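Local structure of PA0833-PD protein (Pseudomonas aeruginosa PAO1, 6JFW) at residues Tyr62-Thr66 against Leu137-Pro141; Gly71-Ser75 against Met112-Gln116; Phe59-Asn63 against Gln100-Arg106; Leu9-Met13 against Asn53-Asn57. The protein probably binds peptidoglycan through this periplasmic OmpA C-like domain, linking the outer membrane to the cell wall. One frame throughout, in Å; residues are numbered along the deposited sequence.

Contact 1: residues Tyr62-Thr66 against Leu137-Pro141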
loop_
_atom_site.group_PDB
_atom_site.type_symbol
_atom_site.label_atom_id
_atom_site.label_comp_id
_atom_site.label_asym_id
_atom_site.label_seq_id
_atom_site.Cartn_x
_atom_site.Cartn_y
_atom_site.Cartn_z
ATOM N N TYR A 62 11.287 -1.074 -12.858
ATOM C CA TYR A 62 11.486 0.375 -12.795
ATOM C C TYR A 62 12.306 0.689 -11.551
ATOM O O TYR A 62 11.774 0.866 -10.456
ATOM C CB TYR A 62 10.150 1.098 -12.808
ATOM C CG TYR A 62 9.483 0.921 -14.132
ATOM C CD1 TYR A 62 9.946 1.599 -15.247
ATOM C CD2 TYR A 62 8.433 0.032 -14.288
ATOM C CE1 TYR A 62 9.364 1.426 -16.471
ATOM C CE2 TYR A 62 7.838 -0.144 -15.510
ATOM C CZ TYR A 62 8.312 0.556 -16.601
ATOM O OH TYR A 62 7.742 0.399 -17.838
ATOM N N ASN A 63 13.617 0.780 -11.743
ATOM C CA ASN A 63 14.559 0.818 -10.634
ATOM C C ASN A 63 14.829 2.219 -10.105
ATOM O O ASN A 63 15.478 2.348 -9.060
ATOM C CB ASN A 63 15.880 0.161 -11.064
ATOM C CG ASN A 63 16.484 0.806 -12.300
ATOM O OD1 ASN A 63 16.408 0.263 -13.402
ATOM N ND2 ASN A 63 17.102 1.962 -12.117
ATOM N N GLN A 64 14.336 3.264 -10.761
ATOM C CA GLN A 64 14.728 4.636 -10.426
ATOM C C GLN A 64 13.697 5.339 -9.549
ATOM O O GLN A 64 13.349 6.494 -9.791
ATOM C CB GLN A 64 14.979 5.437 -11.696
ATOM C CG GLN A 64 16.042 4.849 -12.591
ATOM C CD GLN A 64 17.071 5.872 -13.026
ATOM O OE1 GLN A 64 16.764 7.049 -13.165
ATOM N NE2 GLN A 64 18.300 5.425 -13.231
ATOM N N ASN A 65 13.199 4.664 -8.515
ATOM C CA ASN A 65 12.402 5.346 -7.507
ATOM C C ASN A 65 12.565 4.631 -6.175
ATOM O O ASN A 65 12.983 3.472 -6.116
ATOM C CB ASN A 65 10.918 5.442 -7.905
ATOM C CG ASN A 65 10.328 4.115 -8.345
ATOM O OD1 ASN A 65 10.537 3.081 -7.712
ATOM N ND2 ASN A 65 9.568 4.145 -9.434
ATOM N N THR A 66 12.257 5.351 -5.100
ATOM C CA THR A 66 12.146 4.743 -3.784
ATOM C C THR A 66 10.726 4.252 -3.571
ATOM O O THR A 66 9.769 4.781 -4.142
ATOM C CB THR A 66 12.508 5.719 -2.662
ATOM O OG1 THR A 66 11.598 6.827 -2.674
ATOM C CG2 THR A 66 13.925 6.217 -2.815
ATOM N N LEU A 137 5.677 5.785 -4.695
ATOM C CA LEU A 137 6.854 5.661 -5.548
ATOM C C LEU A 137 7.340 7.067 -5.877
ATOM O O LEU A 137 6.664 7.815 -6.592
ATOM C CB LEU A 137 6.535 4.877 -6.821
ATOM C CG LEU A 137 5.949 3.467 -6.684
ATOM C CD1 LEU A 137 5.562 2.915 -8.050
ATOM C CD2 LEU A 137 6.925 2.531 -5.993
ATOM N N ARG A 138 8.503 7.425 -5.352
ATOM C CA ARG A 138 9.090 8.732 -5.540
ATOM C C ARG A 138 10.336 8.653 -6.400
ATOM O O ARG A 138 11.242 7.876 -6.074
ATOM C CB ARG A 138 9.452 9.313 -4.208
ATOM C CG ARG A 138 10.233 10.497 -4.391
ATOM C CD ARG A 138 10.244 11.136 -3.111
ATOM N NE ARG A 138 9.524 12.418 -3.277
ATOM C CZ ARG A 138 8.865 13.045 -2.330
ATOM N NH1 ARG A 138 8.792 12.470 -1.151
ATOM N NH2 ARG A 138 8.155 14.194 -2.462
ATOM N N PRO A 139 10.447 9.437 -7.476
ATOM C CA PRO A 139 11.645 9.346 -8.319
ATOM C C PRO A 139 12.885 9.767 -7.546
ATOM O O PRO A 139 12.823 10.569 -6.613
ATOM C CB PRO A 139 11.353 10.315 -9.473
ATOM C CG PRO A 139 9.901 10.656 -9.372
ATOM C CD PRO A 139 9.537 10.502 -7.928
ATOM N N VAL A 140 14.016 9.196 -7.936
ATOM C CA VAL A 140 15.314 9.596 -7.401
ATOM C C VAL A 140 16.121 10.179 -8.550
ATOM O O VAL A 140 15.829 9.917 -9.730
ATOM C CB VAL A 140 16.050 8.414 -6.732
ATOM C CG1 VAL A 140 15.221 7.840 -5.609
ATOM C CG2 VAL A 140 16.387 7.345 -7.757
ATOM N N PRO A 141 17.140 10.995 -8.248
ATOM C CA PRO A 141 18.036 11.418 -9.327
ATOM C C PRO A 141 18.860 10.252 -9.868
ATOM O O PRO A 141 19.008 10.126 -11.082
ATOM C CB PRO A 141 18.938 12.458 -8.651
ATOM C CG PRO A 141 18.175 12.917 -7.457
ATOM C CD PRO A 141 17.404 11.719 -6.992
#
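N65 and T66, where strand 65-72 begins, pair antiparallel with P139 and R138, where strand 132-139 ends. T66 and R138 form a hydrogen-bonded pair: T66 N donates a hydrogen bond to R138 O at 2.9 Å, and R138 N donates one to T66 O at 3.2 Å. N65 and P139 make the adjoining non-hydrogen-bonded pair, with CA atoms 4.2 Å apart and side chains that diverge. One step further out, V140 N reaches Q64 O at 3.3 Å, a weak bond although its N-H points fairly straight at the acceptor (162°).

On one face of the sheet, T66 and R138 run side by side, OG1 of T66 lying 3.6 Å from R138 CB. Because the T66 methyl is anti to the carbonyl carbon (OG1 at chi1 62°), T66 CG2 meets V140 CG1 at 3.5 Å, tighter than usual for two methyls. N65 has its amide near L137 instead, with N65 OD1 4.0 Å from L137 CD2, and ND2 makes a weak hydrogen bond to Q5 of helix 3-12. L137 is the buried member and also packs on L9 of that helix. The contact is the terminal part of the antiparallel pairing of strands 65-72 and 132-139, neighbours in the mixed sheet of the OmpA C-like domain.

Contact 2: residues Gly71-Ser75 against Met112-Gln116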
loop_
_atom_site.group_PDB
_atom_site.type_symbol
_atom_site.label_atom_id
_atom_site.label_comp_id
_atom_site.label_asym_id
_atom_site.label_seq_id
_atom_site.Cartn_x
_atom_site.Cartn_y
_atom_site.Cartn_z
ATOM N N GLY A 71 1.143 2.185 6.290
ATOM C CA GLY A 71 -0.103 1.616 6.763
ATOM C C GLY A 71 -0.956 2.659 7.463
ATOM O O GLY A 71 -0.443 3.570 8.109
ATOM N N TYR A 72 -2.273 2.520 7.320
ATOM C CA TYR A 72 -3.221 3.440 7.930
ATOM C C TYR A 72 -4.364 2.659 8.559
ATOM O O TYR A 72 -4.661 1.527 8.170
ATOM C CB TYR A 72 -3.812 4.431 6.919
ATOM C CG TYR A 72 -2.832 5.387 6.286
ATOM C CD1 TYR A 72 -2.162 5.050 5.120
ATOM C CD2 TYR A 72 -2.600 6.642 6.837
ATOM C CE1 TYR A 72 -1.277 5.925 4.526
ATOM C CE2 TYR A 72 -1.714 7.525 6.251
ATOM C CZ TYR A 72 -1.056 7.162 5.097
ATOM O OH TYR A 72 -0.173 8.037 4.508
ATOM N N THR A 73 -5.019 3.292 9.528
ATOM C CA THR A 73 -6.230 2.765 10.137
ATOM C C THR A 73 -7.279 3.865 10.210
ATOM O O THR A 73 -7.032 5.026 9.868
ATOM C CB THR A 73 -5.978 2.215 11.549
ATOM O OG1 THR A 73 -5.499 3.268 12.395
ATOM C CG2 THR A 73 -4.964 1.085 11.519
ATOM N N ASP A 74 -8.466 3.474 10.660
ATOM C CA ASP A 74 -9.496 4.419 11.063
ATOM C C ASP A 74 -9.154 4.933 12.462
ATOM O O ASP A 74 -8.103 4.613 13.023
ATOM C CB ASP A 74 -10.866 3.754 11.004
ATOM C CG ASP A 74 -10.958 2.552 11.915
ATOM O OD1 ASP A 74 -10.517 1.457 11.508
ATOM O OD2 ASP A 74 -11.459 2.703 13.045
ATOM N N SER A 75 -10.046 5.721 13.057
ATOM C CA SER A 75 -9.758 6.377 14.326
ATOM C C SER A 75 -10.364 5.669 15.531
ATOM O O SER A 75 -10.246 6.178 16.652
ATOM C CB SER A 75 -10.239 7.830 14.289
ATOM O OG SER A 75 -11.651 7.897 14.223
ATOM N N MET A 112 1.011 4.709 10.276
ATOM C CA MET A 112 0.572 6.060 10.582
ATOM C C MET A 112 -0.695 6.092 11.412
ATOM O O MET A 112 -1.150 7.181 11.781
ATOM C CB MET A 112 0.368 6.853 9.289
ATOM C CG MET A 112 1.667 7.136 8.587
ATOM S SD MET A 112 2.120 8.862 8.727
ATOM C CE MET A 112 1.152 9.531 7.388
ATOM N N GLY A 113 -1.262 4.931 11.729
ATOM C CA GLY A 113 -2.498 4.858 12.462
ATOM C C GLY A 113 -3.581 5.695 11.819
ATOM O O GLY A 113 -3.793 5.664 10.603
ATOM N N PRO A 114 -4.266 6.499 12.633
ATOM C CA PRO A 114 -5.424 7.251 12.143
ATOM C C PRO A 114 -5.090 8.563 11.452
ATOM O O PRO A 114 -6.018 9.287 11.071
ATOM C CB PRO A 114 -6.234 7.500 13.427
ATOM C CG PRO A 114 -5.259 7.317 14.574
ATOM C CD PRO A 114 -3.960 6.795 14.041
ATOM N N ASP A 115 -3.816 8.894 11.262
ATOM C CA ASP A 115 -3.477 10.157 10.622
ATOM C C ASP A 115 -3.768 10.105 9.124
ATOM O O ASP A 115 -3.809 9.039 8.504
ATOM C CB ASP A 115 -2.010 10.510 10.858
ATOM C CG ASP A 115 -1.721 10.855 12.304
ATOM O OD1 ASP A 115 -2.643 11.334 12.996
ATOM O OD2 ASP A 115 -0.571 10.648 12.746
ATOM N N GLN A 116 -3.960 11.288 8.551
ATOM C CA GLN A 116 -4.299 11.455 7.142
ATOM C C GLN A 116 -5.445 10.542 6.678
ATOM O O GLN A 116 -5.264 9.756 5.747
ATOM C CB GLN A 116 -3.070 11.239 6.271
ATOM C CG GLN A 116 -1.881 12.117 6.600
ATOM C CD GLN A 116 -0.712 11.859 5.670
ATOM O OE1 GLN A 116 -0.600 10.784 5.079
ATOM N NE2 GLN A 116 0.166 12.845 5.532
HETATM O O HOH W 1 -5.941 7.244 8.231
HETATM O O HOH W 2 -8.131 7.723 10.583
#
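Y72 and T73 face a type II' beta turn, M112 to D115, that follows strand 107-111 in the OmpA-like fold; D115 N closes the turn on M112 O at 3.2 Å. G113 occupies the turn position with positive phi (53°), which favours glycine.

Two backbone hydrogen bonds join the segments. M112 N donates to G71 O, continuing the parallel pairing of strands 65-72 and 107-111, and T73 N donates to G113 O at 2.9 Å. The latter is straight at the hydrogen (171°), yet the donor stands well above the carbonyl plane. Two waters add bridges from T73 O, one to D115 O and the other to P114 O.

Apolar packing is centred on the Y72 ring and on P114. M112 runs alongside the tyrosine, and its bent chain brings M112 CE to 3.7 Å from Y72 CE2, approaching the ring obliquely. P114 CB lies 3.8 Å from S75 CA, while T73 and P114 both also touch N82 of helix 79-99.

Charged groups tie the segments to their surroundings: D74 forms a salt bridge with R131, D115 one with R79, and R132 makes a cation-pi contact with Y72. At the ring edge, D115 O lies 3.2 Å from Y72 CD2. Beyond it, Y72 OH donates to Q116 OE1 at 2.8 Å, nearly along the C=O axis, with ring and amide planes 18° apart.

Contact 3: residues Phe59-Asn63 against Gln100-Arg106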
loop_
_atom_site.group_PDB
_atom_site.type_symbol
_atom_site.label_atom_id
_atom_site.label_comp_id
_atom_site.label_asym_id
_atom_site.label_seq_id
_atom_site.Cartn_x
_atom_site.Cartn_y
_atom_site.Cartn_z
ATOM N N PHE A 59 8.105 -2.976 -9.721
ATOM C CA PHE A 59 9.143 -2.316 -8.934
ATOM C C PHE A 59 10.532 -2.781 -9.355
ATOM O O PHE A 59 11.466 -1.975 -9.443
ATOM C CB PHE A 59 8.938 -2.583 -7.439
ATOM C CG PHE A 59 7.600 -2.139 -6.899
ATOM C CD1 PHE A 59 6.818 -1.211 -7.569
ATOM C CD2 PHE A 59 7.136 -2.652 -5.699
ATOM C CE1 PHE A 59 5.593 -0.815 -7.055
ATOM C CE2 PHE A 59 5.917 -2.261 -5.180
ATOM C CZ PHE A 59 5.144 -1.340 -5.858
ATOM N N LYS A 60 10.688 -4.084 -9.609
ATOM C CA LYS A 60 11.977 -4.611 -10.045
ATOM C C LYS A 60 12.379 -4.061 -11.405
ATOM O O LYS A 60 13.570 -3.853 -11.663
ATOM C CB LYS A 60 11.934 -6.136 -10.100
ATOM C CG LYS A 60 12.244 -6.808 -8.783
ATOM C CD LYS A 60 12.852 -8.185 -9.003
ATOM C CE LYS A 60 11.802 -9.179 -9.464
ATOM N NZ LYS A 60 10.477 -8.875 -8.851
ATOM N N GLN A 61 11.406 -3.831 -12.280
ATOM C CA GLN A 61 11.696 -3.358 -13.627
ATOM C C GLN A 61 12.016 -1.868 -13.641
ATOM O O GLN A 61 12.927 -1.433 -14.354
ATOM C CB GLN A 61 10.507 -3.667 -14.532
ATOM C CG GLN A 61 10.761 -3.507 -16.006
ATOM C CD GLN A 61 9.479 -3.608 -16.799
ATOM O OE1 GLN A 61 8.812 -2.606 -17.047
ATOM N NE2 GLN A 61 9.114 -4.825 -17.182
ATOM N N TYR A 62 11.287 -1.074 -12.858
ATOM C CA TYR A 62 11.486 0.375 -12.795
ATOM C C TYR A 62 12.306 0.689 -11.551
ATOM O O TYR A 62 11.774 0.866 -10.456
ATOM C CB TYR A 62 10.150 1.098 -12.808
ATOM C CG TYR A 62 9.483 0.921 -14.132
ATOM C CD1 TYR A 62 9.946 1.599 -15.247
ATOM C CD2 TYR A 62 8.433 0.032 -14.288
ATOM C CE1 TYR A 62 9.364 1.426 -16.471
ATOM C CE2 TYR A 62 7.838 -0.144 -15.510
ATOM C CZ TYR A 62 8.312 0.556 -16.601
ATOM O OH TYR A 62 7.742 0.399 -17.838
ATOM N N ASN A 63 13.617 0.780 -11.743
ATOM C CA ASN A 63 14.559 0.818 -10.634
ATOM C C ASN A 63 14.829 2.219 -10.105
ATOM O O ASN A 63 15.478 2.348 -9.060
ATOM C CB ASN A 63 15.880 0.161 -11.064
ATOM C CG ASN A 63 16.484 0.806 -12.300
ATOM O OD1 ASN A 63 16.408 0.263 -13.402
ATOM N ND2 ASN A 63 17.102 1.962 -12.117
ATOM N N GLN A 100 9.521 -11.697 -2.961
ATOM C CA GLN A 100 9.400 -11.795 -4.410
ATOM C C GLN A 100 10.617 -11.257 -5.151
ATOM O O GLN A 100 10.649 -11.328 -6.383
ATOM C CB GLN A 100 8.142 -11.062 -4.883
ATOM C CG GLN A 100 6.851 -11.738 -4.462
ATOM C CD GLN A 100 6.686 -13.109 -5.088
ATOM O OE1 GLN A 100 6.420 -13.230 -6.284
ATOM N NE2 GLN A 100 6.854 -14.152 -4.284
ATOM N N GLY A 101 11.612 -10.724 -4.447
ATOM C CA GLY A 101 12.844 -10.301 -5.080
ATOM C C GLY A 101 13.061 -8.806 -5.159
ATOM O O GLY A 101 14.061 -8.378 -5.747
ATOM N N VAL A 102 12.165 -7.994 -4.600
ATOM C CA VAL A 102 12.406 -6.558 -4.545
ATOM C C VAL A 102 13.515 -6.282 -3.541
ATOM O O VAL A 102 13.491 -6.788 -2.412
ATOM C CB VAL A 102 11.116 -5.807 -4.182
ATOM C CG1 VAL A 102 11.394 -4.324 -4.048
ATOM C CG2 VAL A 102 10.045 -6.051 -5.234
ATOM N N ASP A 103 14.504 -5.489 -3.956
ATOM C CA ASP A 103 15.630 -5.153 -3.091
ATOM C C ASP A 103 15.131 -4.483 -1.817
ATOM O O ASP A 103 14.475 -3.438 -1.871
ATOM C CB ASP A 103 16.603 -4.238 -3.838
ATOM C CG ASP A 103 17.948 -4.095 -3.134
ATOM O OD1 ASP A 103 18.008 -4.222 -1.893
ATOM O OD2 ASP A 103 18.954 -3.846 -3.832
ATOM N N GLY A 104 15.445 -5.089 -0.669
ATOM C CA GLY A 104 14.978 -4.549 0.597
ATOM C C GLY A 104 15.484 -3.148 0.877
ATOM O O GLY A 104 14.823 -2.374 1.574
ATOM N N THR A 105 16.654 -2.801 0.335
ATOM C CA THR A 105 17.236 -1.477 0.517
ATOM C C THR A 105 16.451 -0.385 -0.208
ATOM O O THR A 105 16.633 0.796 0.099
ATOM C CB THR A 105 18.706 -1.513 0.062
ATOM O OG1 THR A 105 19.435 -2.411 0.908
ATOM C CG2 THR A 105 19.374 -0.142 0.133
ATOM N N ARG A 106 15.557 -0.742 -1.128
ATOM C CA ARG A 106 14.722 0.256 -1.782
ATOM C C ARG A 106 13.439 0.554 -1.016
ATOM O O ARG A 106 12.713 1.481 -1.394
ATOM C CB ARG A 106 14.372 -0.197 -3.202
ATOM C CG ARG A 106 15.550 -0.179 -4.155
ATOM C CD ARG A 106 15.122 -0.590 -5.547
ATOM N NE ARG A 106 14.061 0.267 -6.063
ATOM C CZ ARG A 106 13.275 -0.058 -7.083
ATOM N NH1 ARG A 106 13.432 -1.226 -7.690
ATOM N NH2 ARG A 106 12.331 0.779 -7.493
#
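R106 reaches from the turn before strand 107-111 to the C-terminal end of helix 49-61, where its guanidinium bonds backbone carbonyls, within the alpha/beta OmpA-like fold. Y62 is the first residue to leave helical geometry, so F59 O and Y62 O lie at the end of the helix and just beyond it.

The R106 chain is extended at chi2 (-178°) and bends at chi3 (57°), bringing both terminal nitrogens to this end. R106 NH1 donates to F59 O at 2.7 Å with a nearly straight N-H; the oxygen lies in the guanidinium plane, but NH1 stands above the plane of the carbonyl. NH2 makes the opposite compromise: R106 NH2 approaches Y62 O at 3.0 Å on a lone pair in the carbonyl plane, while that oxygen is tilted from the guanidinium plane. N63 covers one face of the group, N63 CA lying 3.8 Å from R106 NH1. A further bond from NH2 to N65 O ties the same guanidinium to strand 65-72, so its rotation is fixed from several directions.

On the other flank, G101 closes helix 79-99 in a Schellman motif. K60 lies along this segment, with K60 CD 3.5 Å from G101 O, and bends at chi3 and chi4. The F59 ring packs on I67, V135 and L137 of the sheet, with V102 at the ring edge; CG2 of V102 lies 4.3 Å from F59 CB. K60 NZ ends in two weak hydrogen bonds, one to A56 O and the other to Q100 O at 3.5 Å.

Contact 4: residues Leu9-Met13 against Asn53-Asn57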
loop_
_atom_site.group_PDB
_atom_site.type_symbol
_atom_site.label_atom_id
_atom_site.label_comp_id
_atom_site.label_asym_id
_atom_site.label_seq_id
_atom_site.Cartn_x
_atom_site.Cartn_y
_atom_site.Cartn_z
ATOM N N LEU A 9 1.171 0.149 -14.433
ATOM C CA LEU A 9 0.514 -0.169 -13.170
ATOM C C LEU A 9 -1.002 -0.118 -13.302
ATOM O O LEU A 9 -1.703 -0.990 -12.773
ATOM C CB LEU A 9 0.998 0.781 -12.076
ATOM C CG LEU A 9 2.393 0.434 -11.560
ATOM C CD1 LEU A 9 2.951 1.540 -10.683
ATOM C CD2 LEU A 9 2.344 -0.882 -10.804
ATOM N N ARG A 10 -1.528 0.888 -14.006
ATOM C CA ARG A 10 -2.973 0.975 -14.194
ATOM C C ARG A 10 -3.514 -0.264 -14.892
ATOM O O ARG A 10 -4.578 -0.776 -14.526
ATOM C CB ARG A 10 -3.333 2.233 -14.984
ATOM C CG ARG A 10 -3.315 3.477 -14.133
ATOM C CD ARG A 10 -3.830 4.706 -14.858
ATOM N NE ARG A 10 -3.463 5.899 -14.104
ATOM C CZ ARG A 10 -4.085 6.307 -13.004
ATOM N NH1 ARG A 10 -5.124 5.629 -12.531
ATOM N NH2 ARG A 10 -3.668 7.395 -12.374
ATOM N N ARG A 11 -2.789 -0.767 -15.891
ATOM C CA ARG A 11 -3.235 -1.967 -16.587
ATOM C C ARG A 11 -3.237 -3.174 -15.656
ATOM O O ARG A 11 -4.233 -3.901 -15.568
ATOM C CB ARG A 11 -2.349 -2.224 -17.806
ATOM C CG ARG A 11 -2.911 -3.274 -18.742
ATOM C CD ARG A 11 -2.740 -2.871 -20.195
ATOM N NE ARG A 11 -3.417 -3.806 -21.089
ATOM C CZ ARG A 11 -4.411 -3.475 -21.908
ATOM N NH1 ARG A 11 -4.844 -2.223 -21.962
ATOM N NH2 ARG A 11 -4.967 -4.399 -22.679
ATOM N N GLN A 12 -2.131 -3.393 -14.938
ATOM C CA GLN A 12 -2.025 -4.564 -14.073
ATOM C C GLN A 12 -3.026 -4.529 -12.926
ATOM O O GLN A 12 -3.514 -5.582 -12.501
ATOM C CB GLN A 12 -0.612 -4.681 -13.505
ATOM C CG GLN A 12 0.458 -5.067 -14.501
ATOM C CD GLN A 12 1.838 -5.005 -13.884
ATOM O OE1 GLN A 12 2.197 -4.014 -13.248
ATOM N NE2 GLN A 12 2.612 -6.070 -14.049
ATOM N N MET A 13 -3.330 -3.347 -12.399
ATOM C CA MET A 13 -4.212 -3.242 -11.243
ATOM C C MET A 13 -5.685 -3.170 -11.621
ATOM O O MET A 13 -6.530 -3.071 -10.726
ATOM C CB MET A 13 -3.836 -2.022 -10.396
ATOM C CG MET A 13 -2.487 -2.136 -9.690
ATOM S SD MET A 13 -2.336 -3.587 -8.622
ATOM C CE MET A 13 -1.161 -4.576 -9.546
ATOM N N ASN A 53 2.326 -9.908 -6.655
ATOM C CA ASN A 53 3.333 -10.435 -7.573
ATOM C C ASN A 53 3.566 -9.480 -8.734
ATOM O O ASN A 53 4.714 -9.225 -9.119
ATOM C CB ASN A 53 2.909 -11.805 -8.104
ATOM C CG ASN A 53 2.951 -12.888 -7.047
ATOM O OD1 ASN A 53 3.555 -12.721 -5.989
ATOM N ND2 ASN A 53 2.314 -14.017 -7.339
ATOM N N ASN A 54 2.486 -8.945 -9.308
ATOM C CA ASN A 54 2.619 -7.997 -10.409
ATOM C C ASN A 54 3.300 -6.714 -9.954
ATOM O O ASN A 54 4.143 -6.162 -10.673
ATOM C CB ASN A 54 1.246 -7.693 -11.007
ATOM C CG ASN A 54 0.792 -8.752 -11.988
ATOM O OD1 ASN A 54 1.386 -8.920 -13.052
ATOM N ND2 ASN A 54 -0.269 -9.471 -11.639
ATOM N N LEU A 55 2.946 -6.221 -8.765
ATOM C CA LEU A 55 3.593 -5.026 -8.234
ATOM C C LEU A 55 5.093 -5.234 -8.073
ATOM O O LEU A 55 5.890 -4.361 -8.433
ATOM C CB LEU A 55 2.965 -4.637 -6.895
ATOM C CG LEU A 55 1.641 -3.875 -6.939
ATOM C CD1 LEU A 55 1.155 -3.559 -5.533
ATOM C CD2 LEU A 55 1.804 -2.604 -7.743
ATOM N N ALA A 56 5.494 -6.388 -7.531
ATOM C CA ALA A 56 6.915 -6.659 -7.340
ATOM C C ALA A 56 7.663 -6.661 -8.667
ATOM O O ALA A 56 8.786 -6.152 -8.755
ATOM C CB ALA A 56 7.103 -7.993 -6.616
ATOM N N ASN A 57 7.053 -7.224 -9.713
ATOM C CA ASN A 57 7.694 -7.227 -11.024
ATOM C C ASN A 57 7.858 -5.811 -11.559
ATOM O O ASN A 57 8.893 -5.479 -12.151
ATOM C CB ASN A 57 6.890 -8.084 -12.002
ATOM C CG ASN A 57 6.948 -9.559 -11.666
ATOM O OD1 ASN A 57 7.856 -10.012 -10.969
ATOM N ND2 ASN A 57 5.978 -10.319 -12.161
#
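L55 meets both L9 and M13, and in each pair the side chains cross at about a right angle. CD2 of L9 lies 3.6 Å from CD2 of L55, a branch-to-branch contact between two buried leucines. M13 comes to the same residue by its terminal methyl: its chain bends at chi2 (-56°) and again at chi3, delivering M13 CE to 3.9 Å from L55 CG. M13 CE also lies 4.2 Å from N54 CB, so the methionine end spans two successive residues of the facing helix.

These contacts pack helix 3-12 against helix 49-61 in the OmpA C-like domain. The nearest CA atoms are those of Q12 and N54, 6.8 Å apart, with the CA atoms of L9 and L55 at 7.6 Å. M13 N bonds L9 O, and the M13 side chain also touches V18.

The polar border of the interface belongs to Q12 and N54, whose CB atoms both point toward the opposing segment. Q12 is extended beyond CG and crosses N54 obliquely, their amide planes turned 65° apart. Q12 NE2 comes to 3.3 Å from N54 OD1, while N54 ND2 makes a weak hydrogen bond back to A50 O within its own helix.

Overall arrangement
Contact 4 is the most buried of the four, contact 1 lies at the surface, and contacts 2 and 3 are intermediate. Their chemistry follows suit: contact 4 is helix packing with apolar side chains (L9, M13, L55) flanked by the Q12 and N54 amides, contact 1 backbone strand pairing, contact 3 an arginine holding carbonyls, and contact 2 a turn held by backbone bonds, a tyrosine-glutamine bond and bridging waters. Contacts 1 and 2 use opposite ends of strand 65-72, with centres 25 Å apart. Contacts 3 and 4 share helix 49-61 and touch through Q100 and A56. Contacts 1 and 3 share Y62 and N63 and join where L137 packs on F59. Contact 2 lies across the chain's centre from contacts 3 and 4.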